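Long-range contacts in uridylate kinase (Archaeoglobus fulgidus, PDB 2IJ9), which probably catalyses the reversible transfer of a phosphate from ATP to UMP, giving UDP in pyrimidine nucleotide synthesis: residues Gln161-Ile166 with Lys186-Ser191; Ala129-Asn134 with Lys192-Val197. The protein carries 1 engineered substitution. One frame throughout, in Å; residues are numbered along the deposited sequence.

Contact 1. Residues Gln161-Ile166 with Lys186-Ser191; sequences QQLVEI and KIIERS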
loop_
_atom_site.group_PDB
_atom_site.type_symbol
_atom_site.label_atom_id
_atom_site.label_comp_id
_atom_site.label_asym_id
_atom_site.label_seq_id
_atom_site.Cartn_x
_atom_site.Cartn_y
_atom_site.Cartn_z
ATOM N N GLN B 161 -33.867 -16.001 -10.852
ATOM C CA GLN B 161 -33.865 -16.253 -12.300
ATOM C C GLN B 161 -33.510 -14.998 -13.087
ATOM O O GLN B 161 -32.724 -15.053 -14.043
ATOM C CB GLN B 161 -35.222 -16.786 -12.776
ATOM C CG GLN B 161 -35.531 -18.225 -12.381
ATOM C CD GLN B 161 -36.063 -18.355 -10.959
ATOM O OE1 GLN B 161 -36.372 -17.360 -10.299
ATOM N NE2 GLN B 161 -36.169 -19.590 -10.482
ATOM N N GLN B 162 -34.093 -13.875 -12.673
ATOM C CA GLN B 162 -33.793 -12.582 -13.267
ATOM C C GLN B 162 -32.295 -12.285 -13.166
ATOM O O GLN B 162 -31.638 -12.005 -14.185
ATOM C CB GLN B 162 -34.594 -11.476 -12.577
ATOM C CG GLN B 162 -36.103 -11.525 -12.787
ATOM C CD GLN B 162 -36.806 -10.370 -12.087
ATOM O OE1 GLN B 162 -37.310 -10.513 -10.973
ATOM N NE2 GLN B 162 -36.819 -9.208 -12.733
ATOM N N LEU B 163 -31.771 -12.369 -11.938
ATOM C CA LEU B 163 -30.352 -12.136 -11.661
ATOM C C LEU B 163 -29.468 -13.028 -12.513
ATOM O O LEU B 163 -28.469 -12.567 -13.064
ATOM C CB LEU B 163 -30.022 -12.355 -10.181
ATOM C CG LEU B 163 -28.520 -12.417 -9.866
ATOM C CD1 LEU B 163 -27.829 -11.053 -10.064
ATOM C CD2 LEU B 163 -28.259 -12.990 -8.471
ATOM N N VAL B 164 -29.838 -14.300 -12.620
ATOM C CA VAL B 164 -29.089 -15.208 -13.467
ATOM C C VAL B 164 -28.995 -14.639 -14.887
ATOM O O VAL B 164 -27.889 -14.408 -15.394
ATOM C CB VAL B 164 -29.666 -16.646 -13.443
ATOM C CG1 VAL B 164 -28.905 -17.556 -14.423
ATOM C CG2 VAL B 164 -29.600 -17.221 -12.023
ATOM N N GLU B 165 -30.152 -14.361 -15.490
ATOM C CA GLU B 165 -30.220 -13.765 -16.828
ATOM C C GLU B 165 -29.351 -12.520 -16.968
ATOM O O GLU B 165 -28.609 -12.376 -17.940
ATOM C CB GLU B 165 -31.661 -13.412 -17.185
ATOM C CG GLU B 165 -32.463 -14.571 -17.751
ATOM C CD GLU B 165 -33.516 -14.119 -18.755
ATOM O OE1 GLU B 165 -34.109 -13.034 -18.567
ATOM O OE2 GLU B 165 -33.749 -14.854 -19.736
ATOM N N ILE B 166 -29.444 -11.638 -15.980
ATOM C CA ILE B 166 -28.705 -10.388 -15.969
ATOM C C ILE B 166 -27.193 -10.604 -16.070
ATOM O O ILE B 166 -26.505 -9.861 -16.770
ATOM C CB ILE B 166 -29.082 -9.549 -14.724
ATOM C CG1 ILE B 166 -29.437 -8.126 -15.118
ATOM C CG2 ILE B 166 -27.982 -9.545 -13.653
ATOM C CD1 ILE B 166 -30.345 -7.496 -14.106
ATOM N N LYS B 186 -26.233 -18.466 -9.985
ATOM C CA LYS B 186 -26.739 -19.830 -10.144
ATOM C C LYS B 186 -26.889 -20.508 -8.784
ATOM O O LYS B 186 -27.951 -21.060 -8.479
ATOM C CB LYS B 186 -25.807 -20.651 -11.039
ATOM C CG LYS B 186 -25.905 -20.306 -12.519
ATOM C CD LYS B 186 -24.595 -20.562 -13.260
ATOM C CE LYS B 186 -24.295 -22.049 -13.437
ATOM N NZ LYS B 186 -25.316 -22.759 -14.257
ATOM N N ILE B 187 -25.829 -20.441 -7.971
ATOM C CA ILE B 187 -25.849 -20.968 -6.611
ATOM C C ILE B 187 -26.936 -20.293 -5.769
ATOM O O ILE B 187 -27.666 -20.979 -5.048
ATOM C CB ILE B 187 -24.467 -20.885 -5.926
ATOM C CG1 ILE B 187 -23.464 -21.776 -6.666
ATOM C CG2 ILE B 187 -24.555 -21.348 -4.465
ATOM C CD1 ILE B 187 -21.992 -21.384 -6.481
ATOM N N ILE B 188 -27.080 -18.974 -5.890
ATOM C CA ILE B 188 -28.148 -18.271 -5.167
ATOM C C ILE B 188 -29.542 -18.758 -5.575
ATOM O O ILE B 188 -30.450 -18.858 -4.727
ATOM C CB ILE B 188 -28.096 -16.755 -5.363
ATOM C CG1 ILE B 188 -26.733 -16.215 -4.963
ATOM C CG2 ILE B 188 -29.178 -16.090 -4.528
ATOM C CD1 ILE B 188 -26.457 -14.826 -5.475
ATOM N N GLU B 189 -29.700 -19.058 -6.866
ATOM C CA GLU B 189 -30.971 -19.553 -7.396
ATOM C C GLU B 189 -31.315 -20.918 -6.826
ATOM O O GLU B 189 -32.436 -21.129 -6.361
ATOM C CB GLU B 189 -30.975 -19.603 -8.929
ATOM C CG GLU B 189 -32.354 -19.903 -9.508
ATOM C CD GLU B 189 -32.335 -20.206 -10.992
ATOM O OE1 GLU B 189 -31.298 -19.978 -11.642
ATOM O OE2 GLU B 189 -33.368 -20.673 -11.516
ATOM N N ARG B 190 -30.342 -21.831 -6.854
ATOM C CA ARG B 190 -30.497 -23.163 -6.262
ATOM C C ARG B 190 -30.828 -23.087 -4.781
ATOM O O ARG B 190 -31.747 -23.752 -4.317
ATOM C CB ARG B 190 -29.235 -24.001 -6.466
ATOM C CG ARG B 190 -29.154 -24.657 -7.827
ATOM C CD ARG B 190 -28.092 -25.754 -7.863
ATOM N NE ARG B 190 -26.914 -25.365 -8.636
ATOM C CZ ARG B 190 -26.108 -26.223 -9.258
ATOM N NH1 ARG B 190 -26.345 -27.531 -9.205
ATOM N NH2 ARG B 190 -25.065 -25.775 -9.943
ATOM N N SER B 191 -30.094 -22.244 -4.056
ATOM C CA SER B 191 -30.202 -22.155 -2.597
ATOM C C SER B 191 -31.476 -21.468 -2.125
ATOM O O SER B 191 -31.910 -21.674 -0.984
ATOM C CB SER B 191 -28.985 -21.437 -2.006
ATOM O OG SER B 191 -29.035 -20.039 -2.265
#
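Glu189 reaches from helix 182-191 to helix 160-166 and meets both Gln161 and Val164. Its CG lies anti to the backbone N (chi1 -171°), and the chain runs on extended, which carries the carboxylate across to the other helix. The two carboxylate oxygens have different neighbours. OE1 of Glu189 lies against the methyl CG2 of Val164 at 3.3 Å. OE2 of Glu189 lies 3.2 Å from NE2 of Gln161 and also close to CG of that residue. The Gln161 chain is bent at chi2, and its amide plane stands 71° from the carboxylate plane. The same Val164 methyl comes within 4.1 Å of Lys186 N. Deeper in, Leu163 CD2 touches Ile188 CD1 at 3.9 Å, the two side chains crossing at about a right angle. Leu163 also packs on Leu158, and Ile188 on Ile180. The helices run antiparallel, at 167°, with axes 9.0 Å apart at the closest. With 257 Å² buried in all, the junction is a modest one. Its chemistry is mixed: one buried leucine-isoleucine contact and, toward the more exposed side, a carboxylate with a methyl group against one oxygen and an amide near the other.

Contact 2. Residues Ala129-Asn134 with Lys192-Val197; sequences ADVFIN and KIKTYV
Thr195 has OG1 anti to its carbonyl carbon (chi1 -59°), which leaves the methyl CG2 anti to the backbone N, and Phe132 has its CG anti to the backbone N as well (chi1 177°). On these paired residues of neighbouring strands, the two side chains lie side by side and point the same way, with Thr195 CG2 3.7 Å from Phe132 CD2. The same torsion sets Thr195 OG1 beside its own backbone N, and the hydroxyl donates to Ile193 O at 2.9 Å. An alanine in place of Thr195 would probably leave Ile193 O without this donor and open a gap beside the Phe132 ring. On the face that carries Ile133 and Tyr196, Val131 CG2 sits at the edge of the Tyr196 ring, 3.8 Å from CD1. Tyr196 OH bonds to Glu212 O. Ahead of the strands, Ile193 packs its CG2 against Ala129 O, at 3.2 Å. Three backbone hydrogen bonds join the strands: Phe132 N to Lys194 O, Tyr196 N to Phe132 O at 2.8 Å, and Asn134 N to Tyr196 O. Phe132 thus bonds through both its N and its O. Helix 117-126 packs on Phe132 and Ile193, and helix 202-209 on Ile133 and Tyr196. Parallel neighbours between helical layers are typical of the three-layer alpha-beta-alpha fold of the amino acid kinase family. Strand 131-136 ends at Thr136, a predicted ATP-binding residue.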
loop_
_atom_site.group_PDB
_atom_site.type_symbol
_atom_site.label_atom_id
_atom_site.label_comp_id
_atom_site.label_asym_id
_atom_site.label_seq_id
_atom_site.Cartn_x
_atom_site.Cartn_y
_atom_site.Cartn_z
ATOM N N ALA B 129 -28.147 -20.645 5.185
ATOM C CA ALA B 129 -28.076 -19.306 5.763
ATOM C C ALA B 129 -29.401 -18.594 5.589
ATOM O O ALA B 129 -30.117 -18.848 4.617
ATOM C CB ALA B 129 -26.958 -18.511 5.141
ATOM N N ASP B 130 -29.721 -17.720 6.544
ATOM C CA ASP B 130 -30.943 -16.913 6.506
ATOM C C ASP B 130 -30.834 -15.782 5.496
ATOM O O ASP B 130 -31.819 -15.431 4.839
ATOM C CB ASP B 130 -31.241 -16.327 7.885
ATOM C CG ASP B 130 -31.597 -17.386 8.897
ATOM O OD1 ASP B 130 -31.244 -17.213 10.078
ATOM O OD2 ASP B 130 -32.225 -18.395 8.515
ATOM N N VAL B 131 -29.634 -15.217 5.378
ATOM C CA VAL B 131 -29.409 -14.086 4.490
ATOM C C VAL B 131 -27.956 -14.016 4.020
ATOM O O VAL B 131 -27.011 -14.071 4.827
ATOM C CB VAL B 131 -29.896 -12.728 5.138
ATOM C CG1 VAL B 131 -29.187 -12.439 6.478
ATOM C CG2 VAL B 131 -29.776 -11.564 4.165
ATOM N N PHE B 132 -27.800 -13.922 2.700
ATOM C CA PHE B 132 -26.500 -13.699 2.079
ATOM C C PHE B 132 -26.310 -12.231 1.691
ATOM O O PHE B 132 -26.884 -11.767 0.714
ATOM C CB PHE B 132 -26.348 -14.589 0.848
ATOM C CG PHE B 132 -25.062 -14.381 0.091
ATOM C CD1 PHE B 132 -23.907 -13.931 0.733
ATOM C CD2 PHE B 132 -25.000 -14.676 -1.265
ATOM C CE1 PHE B 132 -22.734 -13.742 0.025
ATOM C CE2 PHE B 132 -23.821 -14.506 -1.977
ATOM C CZ PHE B 132 -22.685 -14.043 -1.331
ATOM N N ILE B 133 -25.477 -11.521 2.447
ATOM C CA ILE B 133 -25.196 -10.116 2.188
ATOM C C ILE B 133 -23.867 -9.939 1.440
ATOM O O ILE B 133 -22.777 -10.142 1.992
ATOM C CB ILE B 133 -25.198 -9.313 3.496
ATOM C CG1 ILE B 133 -26.507 -9.559 4.245
ATOM C CG2 ILE B 133 -24.994 -7.827 3.215
ATOM C CD1 ILE B 133 -26.594 -8.843 5.560
ATOM N N ASN B 134 -23.973 -9.567 0.171
ATOM C CA ASN B 134 -22.807 -9.417 -0.693
ATOM C C ASN B 134 -22.321 -7.947 -0.783
ATOM O O ASN B 134 -22.739 -7.189 -1.670
ATOM C CB ASN B 134 -23.110 -10.000 -2.083
ATOM C CG ASN B 134 -21.901 -10.032 -2.969
ATOM O OD1 ASN B 134 -20.768 -10.193 -2.500
ATOM N ND2 ASN B 134 -22.126 -9.879 -4.266
ATOM N N LYS B 192 -32.054 -20.642 -2.998
ATOM C CA LYS B 192 -33.254 -19.865 -2.674
ATOM C C LYS B 192 -33.079 -19.048 -1.385
ATOM O O LYS B 192 -34.041 -18.818 -0.648
ATOM C CB LYS B 192 -34.487 -20.778 -2.589
ATOM C CG LYS B 192 -34.686 -21.669 -3.828
ATOM C CD LYS B 192 -35.930 -22.557 -3.730
ATOM C CE LYS B 192 -35.686 -23.782 -2.857
ATOM N NZ LYS B 192 -36.894 -24.644 -2.762
ATOM N N ILE B 193 -31.842 -18.619 -1.132
ATOM C CA ILE B 193 -31.496 -17.812 0.040
ATOM C C ILE B 193 -31.545 -16.306 -0.279
ATOM O O ILE B 193 -30.927 -15.843 -1.256
ATOM C CB ILE B 193 -30.096 -18.202 0.584
ATOM C CG1 ILE B 193 -30.083 -19.673 0.984
ATOM C CG2 ILE B 193 -29.702 -17.343 1.781
ATOM C CD1 ILE B 193 -28.753 -20.145 1.522
ATOM N N LYS B 194 -32.284 -15.559 0.548
ATOM C CA LYS B 194 -32.439 -14.111 0.384
ATOM C C LYS B 194 -31.087 -13.413 0.346
ATOM O O LYS B 194 -30.348 -13.401 1.338
ATOM C CB LYS B 194 -33.292 -13.518 1.506
ATOM C CG LYS B 194 -33.768 -12.091 1.249
ATOM C CD LYS B 194 -33.827 -11.315 2.561
ATOM C CE LYS B 194 -34.686 -10.051 2.464
ATOM N NZ LYS B 194 -36.133 -10.313 2.716
ATOM N N THR B 195 -30.785 -12.836 -0.815
ATOM C CA THR B 195 -29.501 -12.194 -1.071
ATOM C C THR B 195 -29.607 -10.663 -1.149
ATOM O O THR B 195 -30.657 -10.107 -1.467
ATOM C CB THR B 195 -28.830 -12.799 -2.334
ATOM O OG1 THR B 195 -28.656 -14.206 -2.129
ATOM C CG2 THR B 195 -27.458 -12.183 -2.602
ATOM N N TYR B 196 -28.517 -9.996 -0.806
ATOM C CA TYR B 196 -28.368 -8.575 -1.001
ATOM C C TYR B 196 -27.121 -8.353 -1.849
ATOM O O TYR B 196 -26.141 -9.103 -1.748
ATOM C CB TYR B 196 -28.219 -7.870 0.343
ATOM C CG TYR B 196 -29.527 -7.663 1.060
ATOM C CD1 TYR B 196 -30.126 -8.697 1.771
ATOM C CD2 TYR B 196 -30.168 -6.426 1.027
ATOM C CE1 TYR B 196 -31.325 -8.506 2.432
ATOM C CE2 TYR B 196 -31.369 -6.222 1.686
ATOM C CZ TYR B 196 -31.944 -7.264 2.387
ATOM O OH TYR B 196 -33.141 -7.061 3.040
ATOM N N VAL B 197 -27.177 -7.342 -2.711
ATOM C CA VAL B 197 -26.005 -6.880 -3.446
ATOM C C VAL B 197 -25.863 -5.385 -3.159
ATOM O O VAL B 197 -26.708 -4.587 -3.578
ATOM C CB VAL B 197 -26.161 -7.136 -4.955
ATOM C CG1 VAL B 197 -25.044 -6.429 -5.728
ATOM C CG2 VAL B 197 -26.153 -8.642 -5.228
#

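Contact 2 belongs to the core and contact 1 lies nearer the surface, with their centres 12 Å apart. Contact 2 joins two neighbouring strands of the central sheet. Contact 1 joins two helices beside it. Helix 182-191 leads straight into strand 195-199, so one run of chain serves both contacts. They also touch: Ile188 CG2 of contact 1 packs against Thr195 OG1 of contact 2. The chemistry follows the place. Contact 2 pairs regular backbone hydrogen bonds with mostly buried side chains. Contact 1 is made mainly by side chains, several of them partly exposed.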